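Local coordinates for protein putative xanthine dehydrogenase YAGS fad-binding subunit (Escherichia coli, PDB 5G5G) that binds a dioxothiomolybdenum centre and a pterin cytosine dinucleotide, and probably oxidises aldehydes as the molybdenum subunit of a periplasmic aldehyde oxidase, at residues N47-I53 and R264-L270; V77-I81 and L257-V262; I299-S303 and Y327-H333; Q322-Y327 and L361-I365. All blocks are in the same frame, centred on the assembly; numbering follows the deposited sequence. Where two conformers were deposited one is given.

Contact 1. Residues N47-I53 and R264-L270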
loop_
_atom_site.group_PDB
_atom_site.type_symbol
_atom_site.label_atom_id
_atom_site.label_comp_id
_atom_site.label_asym_id
_atom_site.label_seq_id
_atom_site.Cartn_x
_atom_site.Cartn_y
_atom_site.Cartn_z
ATOM N N ASN C 47 29.126 11.566 3.859
ATOM C CA ASN C 47 28.756 12.500 4.933
ATOM C C ASN C 47 27.518 13.330 4.653
ATOM O O ASN C 47 27.410 14.468 5.120
ATOM C CB ASN C 47 29.941 13.414 5.213
ATOM C CG ASN C 47 31.214 12.615 5.507
ATOM O OD1 ASN C 47 32.316 12.876 4.942
ATOM N ND2 ASN C 47 31.080 11.612 6.386
ATOM N N ALA C 48 26.604 12.755 3.882
ATOM C CA ALA C 48 25.354 13.449 3.585
ATOM C C ALA C 48 24.618 13.805 4.882
ATOM O O ALA C 48 24.560 12.998 5.830
ATOM C CB ALA C 48 24.474 12.622 2.689
ATOM N N ALA C 49 24.112 15.023 4.916
ATOM C CA ALA C 49 23.243 15.464 6.018
ATOM C C ALA C 49 21.795 15.032 5.748
ATOM O O ALA C 49 21.460 14.556 4.649
ATOM C CB ALA C 49 23.390 16.964 6.259
ATOM N N TYR C 50 20.979 15.143 6.774
ATOM C CA TYR C 50 19.603 14.673 6.780
ATOM C C TYR C 50 18.653 15.836 6.833
ATOM O O TYR C 50 18.753 16.683 7.709
ATOM C CB TYR C 50 19.393 13.770 7.969
ATOM C CG TYR C 50 20.186 12.507 7.945
ATOM C CD1 TYR C 50 21.500 12.473 8.336
ATOM C CD2 TYR C 50 19.625 11.325 7.470
ATOM C CE1 TYR C 50 22.230 11.303 8.320
ATOM C CE2 TYR C 50 20.355 10.135 7.440
ATOM C CZ TYR C 50 21.666 10.137 7.854
ATOM O OH TYR C 50 22.391 8.936 7.820
ATOM N N GLY C 51 17.690 15.879 5.914
ATOM C CA GLY C 51 16.652 16.893 6.000
ATOM C C GLY C 51 15.319 16.326 6.418
ATOM O O GLY C 51 14.894 15.324 5.866
ATOM N N TYR C 52 14.622 16.995 7.330
ATOM C CA TYR C 52 13.375 16.526 7.825
ATOM C C TYR C 52 12.317 17.599 7.546
ATOM O O TYR C 52 12.450 18.759 7.973
ATOM C CB TYR C 52 13.465 16.128 9.291
ATOM C CG TYR C 52 12.353 15.213 9.737
ATOM C CD1 TYR C 52 11.096 15.723 10.093
ATOM C CD2 TYR C 52 12.552 13.851 9.822
ATOM C CE1 TYR C 52 10.074 14.879 10.512
ATOM C CE2 TYR C 52 11.557 12.990 10.226
ATOM C CZ TYR C 52 10.321 13.508 10.578
ATOM O OH TYR C 52 9.324 12.659 10.969
ATOM N N ILE C 53 11.279 17.189 6.828
ATOM C CA ILE C 53 10.201 18.066 6.396
ATOM C C ILE C 53 9.262 18.530 7.513
ATOM O O ILE C 53 8.899 17.744 8.369
ATOM C CB ILE C 53 9.435 17.317 5.284
ATOM C CG1 ILE C 53 9.331 18.200 4.086
ATOM C CG2 ILE C 53 8.214 16.556 5.771
ATOM C CD1 ILE C 53 10.475 17.803 3.200
ATOM N N ARG C 264 26.845 20.926 1.149
ATOM C CA ARG C 264 27.049 19.560 1.564
ATOM C C ARG C 264 25.876 18.719 1.037
ATOM O O ARG C 264 24.770 19.268 0.939
ATOM C CB ARG C 264 27.062 19.557 3.087
ATOM C CG ARG C 264 27.299 18.235 3.673
ATOM C CD ARG C 264 27.592 18.478 5.139
ATOM N NE ARG C 264 27.377 17.249 5.867
ATOM C CZ ARG C 264 27.523 17.148 7.160
ATOM N NH1 ARG C 264 27.865 18.227 7.905
ATOM N NH2 ARG C 264 27.326 15.964 7.707
ATOM N N PRO C 265 26.085 17.425 0.701
ATOM C CA PRO C 265 24.932 16.635 0.224
ATOM C C PRO C 265 23.869 16.478 1.353
ATOM O O PRO C 265 24.198 16.475 2.555
ATOM C CB PRO C 265 25.523 15.265 -0.129
ATOM C CG PRO C 265 26.973 15.501 -0.285
ATOM C CD PRO C 265 27.346 16.678 0.584
ATOM N N VAL C 266 22.617 16.444 0.935
ATOM C CA VAL C 266 21.496 16.308 1.848
ATOM C C VAL C 266 20.546 15.290 1.259
ATOM O O VAL C 266 20.265 15.323 0.066
ATOM C CB VAL C 266 20.753 17.645 2.062
ATOM C CG1 VAL C 266 19.506 17.447 2.942
ATOM C CG2 VAL C 266 21.695 18.701 2.641
ATOM N N LYS C 267 20.054 14.392 2.099
ATOM C CA LYS C 267 18.989 13.467 1.693
ATOM C C LYS C 267 17.743 13.667 2.507
ATOM O O LYS C 267 17.807 14.027 3.691
ATOM C CB LYS C 267 19.451 12.024 1.714
ATOM C CG LYS C 267 19.959 11.508 2.995
ATOM C CD LYS C 267 20.433 10.080 2.763
ATOM C CE LYS C 267 20.620 9.295 4.007
ATOM N NZ LYS C 267 20.917 7.850 3.808
ATOM N N VAL C 268 16.625 13.534 1.843
ATOM C CA VAL C 268 15.297 13.837 2.387
ATOM C C VAL C 268 14.327 12.723 1.989
ATOM O O VAL C 268 14.233 12.389 0.805
ATOM C CB VAL C 268 14.744 15.152 1.796
ATOM C CG1 VAL C 268 13.332 15.432 2.316
ATOM C CG2 VAL C 268 15.671 16.321 2.142
ATOM N N MET C 269 13.648 12.138 2.966
ATOM C CA MET C 269 12.561 11.201 2.712
ATOM C C MET C 269 11.273 11.808 3.280
ATOM O O MET C 269 11.294 12.403 4.378
ATOM C CB MET C 269 12.832 9.889 3.428
ATOM C CG MET C 269 11.787 8.820 3.166
ATOM S SD MET C 269 12.177 7.216 3.980
ATOM C CE MET C 269 13.817 7.034 3.349
ATOM N N LEU C 270 10.181 11.681 2.569
ATOM C CA LEU C 270 8.875 12.108 3.112
ATOM C C LEU C 270 8.404 11.016 4.088
ATOM O O LEU C 270 8.207 9.862 3.690
ATOM C CB LEU C 270 7.855 12.301 2.009
ATOM C CG LEU C 270 8.259 13.240 0.866
ATOM C CD1 LEU C 270 7.066 13.473 -0.051
ATOM C CD2 LEU C 270 8.695 14.532 1.442
HETATM O O HOH W 1 14.562 12.531 5.868
HETATM O O HOH W 2 11.383 14.429 6.204
#

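Contact 2. Residues V77-I81 and L257-V262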
loop_
_atom_site.group_PDB
_atom_site.type_symbol
_atom_site.label_atom_id
_atom_site.label_comp_id
_atom_site.label_asym_id
_atom_site.label_seq_id
_atom_site.Cartn_x
_atom_site.Cartn_y
_atom_site.Cartn_z
ATOM N N VAL C 77 22.052 20.644 14.309
ATOM C CA VAL C 77 21.320 21.319 13.190
ATOM C C VAL C 77 22.318 22.193 12.418
ATOM O O VAL C 77 23.116 22.906 12.999
ATOM C CB VAL C 77 20.113 22.137 13.701
ATOM C CG1 VAL C 77 19.530 23.019 12.601
ATOM C CG2 VAL C 77 19.028 21.176 14.155
ATOM N N LEU C 78 22.225 22.118 11.088
ATOM C CA LEU C 78 23.027 22.882 10.162
ATOM C C LEU C 78 22.276 24.090 9.617
ATOM O O LEU C 78 22.874 25.163 9.519
ATOM C CB LEU C 78 23.445 22.022 8.948
ATOM C CG LEU C 78 24.339 20.789 9.180
ATOM C CD1 LEU C 78 24.778 20.240 7.829
ATOM C CD2 LEU C 78 25.537 21.219 9.957
ATOM N N ALA C 79 21.015 23.943 9.273
ATOM C CA ALA C 79 20.223 25.051 8.714
ATOM C C ALA C 79 18.740 24.673 8.725
ATOM O O ALA C 79 18.371 23.505 8.896
ATOM C CB ALA C 79 20.640 25.302 7.269
ATOM N N VAL C 80 17.893 25.689 8.510
ATOM C CA VAL C 80 16.476 25.429 8.281
ATOM C C VAL C 80 16.074 26.161 7.000
ATOM O O VAL C 80 16.240 27.383 6.922
ATOM C CB VAL C 80 15.588 25.946 9.459
ATOM C CG1 VAL C 80 14.127 25.583 9.212
ATOM C CG2 VAL C 80 16.101 25.362 10.780
ATOM N N ILE C 81 15.559 25.420 6.032
ATOM C CA ILE C 81 15.118 25.958 4.748
ATOM C C ILE C 81 13.662 26.369 4.841
ATOM O O ILE C 81 12.856 25.583 5.335
ATOM C CB ILE C 81 15.252 24.929 3.631
ATOM C CG1 ILE C 81 16.642 24.281 3.689
ATOM C CG2 ILE C 81 14.945 25.557 2.265
ATOM C CD1 ILE C 81 17.811 25.198 3.774
ATOM N N LEU C 257 17.428 22.359 -2.658
ATOM C CA LEU C 257 17.615 23.630 -1.956
ATOM C C LEU C 257 18.550 23.522 -0.759
ATOM O O LEU C 257 19.420 24.374 -0.544
ATOM C CB LEU C 257 16.270 24.172 -1.481
ATOM C CG LEU C 257 15.373 24.601 -2.631
ATOM C CD1 LEU C 257 14.013 24.963 -2.057
ATOM C CD2 LEU C 257 15.975 25.787 -3.351
ATOM N N ALA C 258 18.332 22.482 0.039
ATOM C CA ALA C 258 19.129 22.275 1.233
ATOM C C ALA C 258 20.606 22.062 0.958
ATOM O O ALA C 258 21.475 22.652 1.630
ATOM C CB ALA C 258 18.567 21.098 2.046
ATOM N N ALA C 259 20.903 21.230 -0.024
ATOM C CA ALA C 259 22.294 20.894 -0.303
ATOM C C ALA C 259 23.040 22.104 -0.827
ATOM O O ALA C 259 24.197 22.267 -0.560
ATOM C CB ALA C 259 22.351 19.733 -1.326
ATOM N N ARG C 260 22.357 22.974 -1.539
ATOM C CA ARG C 260 22.995 24.191 -2.016
ATOM C C ARG C 260 23.276 25.178 -0.835
ATOM O O ARG C 260 24.374 25.744 -0.704
ATOM C CB ARG C 260 22.141 24.835 -3.103
ATOM C CG ARG C 260 22.835 26.049 -3.680
ATOM C CD ARG C 260 22.147 26.551 -4.914
ATOM N NE ARG C 260 20.785 26.955 -4.606
ATOM C CZ ARG C 260 19.910 27.425 -5.503
ATOM N NH1 ARG C 260 20.245 27.634 -6.815
ATOM N NH2 ARG C 260 18.704 27.732 -5.068
ATOM N N ALA C 261 22.302 25.321 0.054
ATOM C CA ALA C 261 22.485 26.178 1.249
ATOM C C ALA C 261 23.598 25.727 2.201
ATOM O O ALA C 261 24.346 26.552 2.684
ATOM C CB ALA C 261 21.188 26.274 2.003
ATOM N N VAL C 262 23.693 24.439 2.527
ATOM C CA VAL C 262 24.695 23.958 3.478
ATOM C C VAL C 262 25.990 23.499 2.840
ATOM O O VAL C 262 26.920 23.158 3.578
ATOM C CB VAL C 262 24.172 22.869 4.455
ATOM C CG1 VAL C 262 22.986 23.429 5.228
ATOM C CG2 VAL C 262 23.808 21.549 3.744
#

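Contact 3. Residues I299-S303 and Y327-H333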
loop_
_atom_site.group_PDB
_atom_site.type_symbol
_atom_site.label_atom_id
_atom_site.label_comp_id
_atom_site.label_asym_id
_atom_site.label_seq_id
_atom_site.Cartn_x
_atom_site.Cartn_y
_atom_site.Cartn_z
ATOM N N ILE C 299 -28.213 -1.141 -26.715
ATOM C CA ILE C 299 -28.154 0.193 -26.132
ATOM C C ILE C 299 -28.424 1.191 -27.238
ATOM O O ILE C 299 -27.847 1.083 -28.321
ATOM C CB ILE C 299 -26.783 0.446 -25.492
ATOM C CG1 ILE C 299 -26.628 -0.468 -24.277
ATOM C CG2 ILE C 299 -26.599 1.916 -25.104
ATOM C CD1 ILE C 299 -25.222 -0.497 -23.711
ATOM N N THR C 300 -29.294 2.147 -26.959
ATOM C CA THR C 300 -29.641 3.236 -27.851
ATOM C C THR C 300 -29.290 4.624 -27.301
ATOM O O THR C 300 -29.280 5.591 -28.067
ATOM C CB THR C 300 -31.133 3.226 -28.133
ATOM O OG1 THR C 300 -31.845 3.291 -26.898
ATOM C CG2 THR C 300 -31.502 1.937 -28.894
ATOM N N ALA C 301 -29.055 4.714 -25.992
ATOM C CA ALA C 301 -28.883 6.000 -25.342
ATOM C C ALA C 301 -27.931 5.849 -24.185
ATOM O O ALA C 301 -28.136 4.985 -23.336
ATOM C CB ALA C 301 -30.245 6.511 -24.876
ATOM N N ILE C 302 -26.830 6.615 -24.159
ATOM C CA ILE C 302 -25.878 6.526 -23.058
ATOM C C ILE C 302 -25.434 7.927 -22.678
ATOM O O ILE C 302 -25.013 8.722 -23.515
ATOM C CB ILE C 302 -24.666 5.599 -23.361
ATOM C CG1 ILE C 302 -23.717 5.561 -22.149
ATOM C CG2 ILE C 302 -23.911 6.005 -24.651
ATOM C CD1 ILE C 302 -22.789 4.365 -22.242
ATOM N N SER C 303 -25.608 8.253 -21.411
ATOM C CA SER C 303 -25.216 9.525 -20.840
ATOM C C SER C 303 -24.355 9.226 -19.608
ATOM O O SER C 303 -24.720 8.389 -18.736
ATOM C CB SER C 303 -26.412 10.367 -20.437
ATOM O OG SER C 303 -26.033 11.542 -19.670
ATOM N N TYR C 327 -19.095 0.915 -25.533
ATOM C CA TYR C 327 -20.283 0.220 -25.994
ATOM C C TYR C 327 -20.944 0.973 -27.140
ATOM O O TYR C 327 -20.799 2.176 -27.247
ATOM C CB TYR C 327 -21.282 -0.010 -24.873
ATOM C CG TYR C 327 -20.679 -0.802 -23.750
ATOM C CD1 TYR C 327 -20.373 -2.109 -23.927
ATOM C CD2 TYR C 327 -20.425 -0.209 -22.521
ATOM C CE1 TYR C 327 -19.794 -2.872 -22.907
ATOM C CE2 TYR C 327 -19.871 -0.971 -21.462
ATOM C CZ TYR C 327 -19.560 -2.294 -21.666
ATOM O OH TYR C 327 -18.978 -3.065 -20.683
ATOM N N ALA C 328 -21.596 0.223 -28.036
ATOM C CA ALA C 328 -22.379 0.805 -29.085
ATOM C C ALA C 328 -23.548 1.619 -28.497
ATOM O O ALA C 328 -23.942 1.432 -27.322
ATOM C CB ALA C 328 -22.916 -0.256 -30.032
ATOM N N GLY C 329 -24.044 2.530 -29.323
ATOM C CA GLY C 329 -25.218 3.368 -29.003
ATOM C C GLY C 329 -25.180 4.611 -29.857
ATOM O O GLY C 329 -24.182 5.338 -29.807
ATOM N N ALA C 330 -26.266 4.893 -30.569
ATOM C CA ALA C 330 -26.266 6.025 -31.503
ATOM C C ALA C 330 -26.457 7.387 -30.837
ATOM O O ALA C 330 -26.191 8.445 -31.466
ATOM C CB ALA C 330 -27.319 5.796 -32.573
ATOM N N ASN C 331 -26.881 7.402 -29.575
ATOM C CA ASN C 331 -27.276 8.646 -28.932
ATOM C C ASN C 331 -26.581 8.730 -27.616
ATOM O O ASN C 331 -26.770 7.871 -26.742
ATOM C CB ASN C 331 -28.804 8.685 -28.769
ATOM C CG ASN C 331 -29.510 8.470 -30.075
ATOM O OD1 ASN C 331 -29.629 9.395 -30.881
ATOM N ND2 ASN C 331 -29.932 7.243 -30.339
ATOM N N ARG C 332 -25.687 9.705 -27.522
ATOM C CA ARG C 332 -24.688 9.723 -26.457
ATOM C C ARG C 332 -24.419 11.114 -25.926
ATOM O O ARG C 332 -24.443 12.109 -26.659
ATOM C CB ARG C 332 -23.335 9.162 -26.985
ATOM C CG ARG C 332 -23.472 8.029 -28.000
ATOM C CD ARG C 332 -22.114 7.541 -28.501
ATOM N NE ARG C 332 -21.335 6.806 -27.511
ATOM C CZ ARG C 332 -21.271 5.481 -27.352
ATOM N NH1 ARG C 332 -21.950 4.688 -28.129
ATOM N NH2 ARG C 332 -20.471 4.963 -26.436
ATOM N N HIS C 333 -24.155 11.179 -24.641
ATOM C CA HIS C 333 -23.725 12.419 -24.016
ATOM C C HIS C 333 -22.694 12.099 -22.930
ATOM O O HIS C 333 -22.896 11.191 -22.090
ATOM C CB HIS C 333 -24.928 13.198 -23.490
ATOM C CG HIS C 333 -24.588 14.201 -22.441
ATOM N ND1 HIS C 333 -24.180 15.475 -22.745
ATOM C CD2 HIS C 333 -24.571 14.114 -21.089
ATOM C CE1 HIS C 333 -23.923 16.144 -21.631
ATOM N NE2 HIS C 333 -24.117 15.331 -20.606
HETATM O O HOH W 3 -28.105 2.661 -31.136
#

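Contact 4. Residues Q322-Y327 and L361-I365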
loop_
_atom_site.group_PDB
_atom_site.type_symbol
_atom_site.label_atom_id
_atom_site.label_comp_id
_atom_site.label_asym_id
_atom_site.label_seq_id
_atom_site.Cartn_x
_atom_site.Cartn_y
_atom_site.Cartn_z
ATOM N N GLN C 322 -14.137 6.459 -21.189
ATOM C CA GLN C 322 -14.372 5.109 -21.666
ATOM C C GLN C 322 -15.772 4.933 -22.180
ATOM O O GLN C 322 -16.005 4.110 -23.080
ATOM C CB GLN C 322 -14.143 4.012 -20.621
ATOM C CG GLN C 322 -15.210 3.850 -19.563
ATOM C CD GLN C 322 -15.141 4.942 -18.517
ATOM O OE1 GLN C 322 -14.114 5.070 -17.843
ATOM N NE2 GLN C 322 -16.227 5.684 -18.333
ATOM N N SER C 323 -16.688 5.713 -21.648
ATOM C CA SER C 323 -18.077 5.591 -22.065
ATOM C C SER C 323 -18.311 6.097 -23.486
ATOM O O SER C 323 -19.411 5.874 -24.056
ATOM C CB SER C 323 -18.991 6.313 -21.070
ATOM O OG SER C 323 -18.844 5.723 -19.801
ATOM N N GLU C 324 -17.335 6.821 -24.033
ATOM C CA GLU C 324 -17.397 7.299 -25.392
ATOM C C GLU C 324 -17.036 6.220 -26.384
ATOM O O GLU C 324 -17.326 6.383 -27.577
ATOM C CB GLU C 324 -16.462 8.502 -25.626
ATOM C CG GLU C 324 -16.863 9.673 -24.698
ATOM C CD GLU C 324 -15.878 10.829 -24.595
ATOM O OE1 GLU C 324 -14.785 10.788 -25.224
ATOM O OE2 GLU C 324 -16.194 11.778 -23.826
ATOM N N LEU C 325 -16.398 5.155 -25.938
ATOM C CA LEU C 325 -15.797 4.149 -26.860
ATOM C C LEU C 325 -16.168 2.703 -26.565
ATOM O O LEU C 325 -16.056 1.840 -27.453
ATOM C CB LEU C 325 -14.246 4.244 -26.787
ATOM C CG LEU C 325 -13.687 5.488 -27.431
ATOM C CD1 LEU C 325 -12.207 5.682 -27.081
ATOM C CD2 LEU C 325 -13.871 5.498 -28.928
ATOM N N LEU C 326 -16.565 2.395 -25.340
ATOM C CA LEU C 326 -16.676 1.000 -24.974
ATOM C C LEU C 326 -17.902 0.315 -25.581
ATOM O O LEU C 326 -17.746 -0.766 -26.105
ATOM C CB LEU C 326 -16.629 0.813 -23.452
ATOM C CG LEU C 326 -16.500 -0.632 -22.897
ATOM C CD1 LEU C 326 -15.385 -1.421 -23.560
ATOM C CD2 LEU C 326 -16.251 -0.595 -21.394
ATOM N N TYR C 327 -19.095 0.915 -25.533
ATOM C CA TYR C 327 -20.283 0.220 -25.994
ATOM C C TYR C 327 -20.944 0.973 -27.140
ATOM O O TYR C 327 -20.799 2.176 -27.247
ATOM C CB TYR C 327 -21.282 -0.010 -24.873
ATOM C CG TYR C 327 -20.679 -0.802 -23.750
ATOM C CD1 TYR C 327 -20.373 -2.109 -23.927
ATOM C CD2 TYR C 327 -20.425 -0.209 -22.521
ATOM C CE1 TYR C 327 -19.794 -2.872 -22.907
ATOM C CE2 TYR C 327 -19.871 -0.971 -21.462
ATOM C CZ TYR C 327 -19.560 -2.294 -21.666
ATOM O OH TYR C 327 -18.978 -3.065 -20.683
ATOM N N LEU C 361 -19.527 2.606 -14.563
ATOM C CA LEU C 361 -20.155 2.122 -15.757
ATOM C C LEU C 361 -20.457 0.623 -15.715
ATOM O O LEU C 361 -21.540 0.183 -16.172
ATOM C CB LEU C 361 -19.302 2.458 -17.014
ATOM C CG LEU C 361 -19.745 1.873 -18.335
ATOM C CD1 LEU C 361 -21.122 2.466 -18.687
ATOM C CD2 LEU C 361 -18.719 2.219 -19.393
ATOM N N GLU C 362 -19.512 -0.163 -15.192
ATOM C CA GLU C 362 -19.638 -1.630 -15.222
ATOM C C GLU C 362 -20.620 -2.188 -14.182
ATOM O O GLU C 362 -21.158 -3.272 -14.370
ATOM C CB GLU C 362 -18.243 -2.277 -15.131
ATOM C CG GLU C 362 -17.406 -1.924 -16.345
ATOM C CD GLU C 362 -18.008 -2.460 -17.651
ATOM O OE1 GLU C 362 -18.205 -3.697 -17.739
ATOM O OE2 GLU C 362 -18.267 -1.647 -18.613
ATOM N N ILE C 363 -20.949 -1.394 -13.168
ATOM C CA ILE C 363 -22.152 -1.723 -12.334
ATOM C C ILE C 363 -23.412 -1.365 -13.113
ATOM O O ILE C 363 -24.349 -2.152 -13.137
ATOM C CB ILE C 363 -22.173 -1.020 -10.948
ATOM C CG1 ILE C 363 -20.948 -1.404 -10.126
ATOM C CG2 ILE C 363 -23.457 -1.333 -10.215
ATOM C CD1 ILE C 363 -20.797 -0.679 -8.781
ATOM N N ALA C 364 -23.468 -0.171 -13.699
ATOM C CA ALA C 364 -24.632 0.285 -14.465
ATOM C C ALA C 364 -24.999 -0.693 -15.563
ATOM O O ALA C 364 -26.171 -1.032 -15.753
ATOM C CB ALA C 364 -24.440 1.711 -15.022
ATOM N N ILE C 365 -23.983 -1.226 -16.253
ATOM C CA ILE C 365 -24.234 -2.199 -17.304
ATOM C C ILE C 365 -24.821 -3.486 -16.694
ATOM O O ILE C 365 -25.738 -4.073 -17.267
ATOM C CB ILE C 365 -22.911 -2.482 -18.077
ATOM C CG1 ILE C 365 -22.483 -1.261 -18.951
ATOM C CG2 ILE C 365 -22.998 -3.732 -18.969
ATOM C CD1 ILE C 365 -23.412 -0.875 -20.063
#

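Contact 1. Residues N47-I53 and R264-L270
Ala49 takes both rungs at the start of this parallel ladder: its N gives to Pro265 O at 2.8 Å, and its O receives Lys267 N at 2.9 Å. Gly51 N bonds Lys267 O at 2.9 Å, nearly straight (175°). Further along, one water joins Gly51 O to Met269 N, and a second joins Ile53 N to Met269 O.

Just before the first rung the bonding passes to a side chain. Arg264 grips Asn47 O side-on, with NE at 2.9 Å and NH2 at 3.0 Å, and the oxygen lies close to the guanidinium plane. CG lies anti to the backbone N (chi1 -178°) and the chain runs extended, so the group reaches past Ala49, whose CB sits over one guanidinium face. NH2 also forms a salt bridge with Glu118.

Lys267 runs alongside Tyr50, with CE 3.5 Å from Tyr50 CE2. NZ bonds Tyr39 O and makes a salt bridge, and Tyr50 OH a hydrogen bond, to an acidic side chain of another protein's chain. Ala49, Val266 and Val268 line the other face, where Val266 packs on Ala258 of helix 250-262 and Val268 on Leu114 of strand 111-117. This parallel pair in a mixed sheet joins the hammerhead region to the first cofactor-binding region.

Contact 2. Residues V77-I81 and L257-V262
Val262 N bonds Ala258 O at 3.0 Å, and this backbone bond sets the spacing between two of the residues the strand touches, Val262 against Ala79 and Ala258 against Ile81. Everything that crosses between 77-81 and 257-262 is carbon on carbon.

Ile81 does most of the work on the strand side. Its CG1 branch lies anti to the carbonyl carbon (chi1 -48°) and bends again at chi2, which lays it along the small side chains of the helix: CG1 comes 4.0 Å from Ala258 CA, and CD1 comes 4.0 Å from Ala261 CB, three residues further along the helix. The other branch, CG2, turns to the earlier part of the helix and meets Leu257 CB at 4.2 Å.

At the far end Val262 reaches back with a single methyl. CG1 touches Ala79 CB at 3.6 Å and Leu78 CB at 4.0 Å, so two consecutive strand residues share one partner. Leu78 and Ala79 both pair with Val116 in a classic beta bulge, and both point CB toward the helix, consistent with that sharing. Ala258 also rests on Leu114 and Val116, so the helix packs as well on strand 111-117, next to strand 77-82 in the sheet.

Strand and helix run at 128° to each other, their axes 9.0 Å apart. This is alpha/beta layer packing, in which helix 250-262 of the cofactor-binding region lies against one face of the mixed sheet and packs on edge strand 77-82 of the hammerhead region.

Contact 3. Residues I299-S303 and Y327-H333
Ile302 lays its CG2 methyl over the centre of the Arg332 guanidinium, 3.8 Å above the plane, and the two side chains run side by side in the same direction. The bend at chi3 (71°) folds the arginine back over the chain that leads into its own strand. There NH1 and NH2 grip Tyr327 O end-on, each at 2.9 Å, while NH1 also reaches Gly329 O at 2.9 Å on a lone pair. NH2 has a further bond to Ser323 O. With two carbonyl oxygens close to its plane and a methyl over one face, the group is well fixed in rotation, and it ties the approach 327-329 to the strand that follows.

Asn331 adds a side-chain bond. Its ND2 gives to Thr300 O at 2.9 Å, with the oxygen in the amide plane and the donor in the carbonyl plane; OD1 takes the backbone N of Asp164. Backbone bonds follow, Asn331 O receiving Ile302 N at 2.9 Å and Ile302 O receiving His333 N at 2.8 Å.

On the face with Ala301 and Asn331, Ser303 OG sits at the edge of the His333 ring, 3.3 Å from CD2, while the ring nitrogens bond Asn161 and Glu305. Nearer Ile299, a water joins Ile299 O to Ala330 N. Thr300 and Ala301 both face Gly292, a classic beta bulge on the other side of this strand. The whole is a parallel pair, strands 299-310 and 331-340, adjacent in a mixed sheet of the molybdopterin cofactor-binding domain.

Contact 4. Residues Q322-Y327 and L361-I365
Tyr327 and Glu362 join a loop to helix 354-372 inside the molybdopterin cofactor-binding domain, in loop-on-helix packing that is buried throughout. Tyr327 OH donates to Glu362 OE2 at 2.6 Å, using the syn lone pair of the carboxylate. Ring and carboxylate are nearly coplanar, 23° apart, and OE2 lies at the ring edge. Glu362 gets there by bending at chi2 (-63°), which curls its acid group back from the helix to the loop. The other oxygen, OE1, is held by a salt bridge to Arg380 and by Ala437 N; these positive and N-H partners would be expected to stabilise the carboxylate charge.

Leu361 swings CG across from its amide nitrogen (chi1 173°), and its CD2 methyl meets Gln322, Ser323, Leu326 and Tyr327. It lies 3.9 Å from Gln322 CG, the two side chains running antiparallel alongside each other, and 4.0 Å from Tyr327 CE2, near the ring plane. Ile365 adds CG1 to the same ring carbon at 3.6 Å, approaching obliquely.

Leu326 puts CG over one face of the tyrosine ring, toward the rim, and its CD2 near Glu362 OE2. Gln322, folded at chi2, turns its amide back within the loop; NE2 also bonds Ala319 O, and the side chain is about 14 Å from the bound dioxothiomolybdenum ion. That NE2 gives to Ser323 OG at 3.0 Å, in the amide plane, and the same hydroxyl oxygen, also bonded to His304 ND1, lies 3.5 Å from Leu361 CD2.

The four contacts form two pairs on opposite sides of the chain's centre. Contacts 1 and 2 have centres about 9 Å apart and share one mixed sheet: helix 250-262 leads directly into strand 266-269, and contact 2 is nested within the loop that contact 1 closes. Contacts 3 and 4, about 10 Å apart between centres, share Tyr327 and alternate along the chain, strand 331-340 preceding helix 354-372. The pairs come in series, and the centres of contacts 1 and 3 are about 55 Å apart. One pair thus joins the hammerhead region to the first cofactor-binding region; the other ties sheet, loop and helix together within the latter.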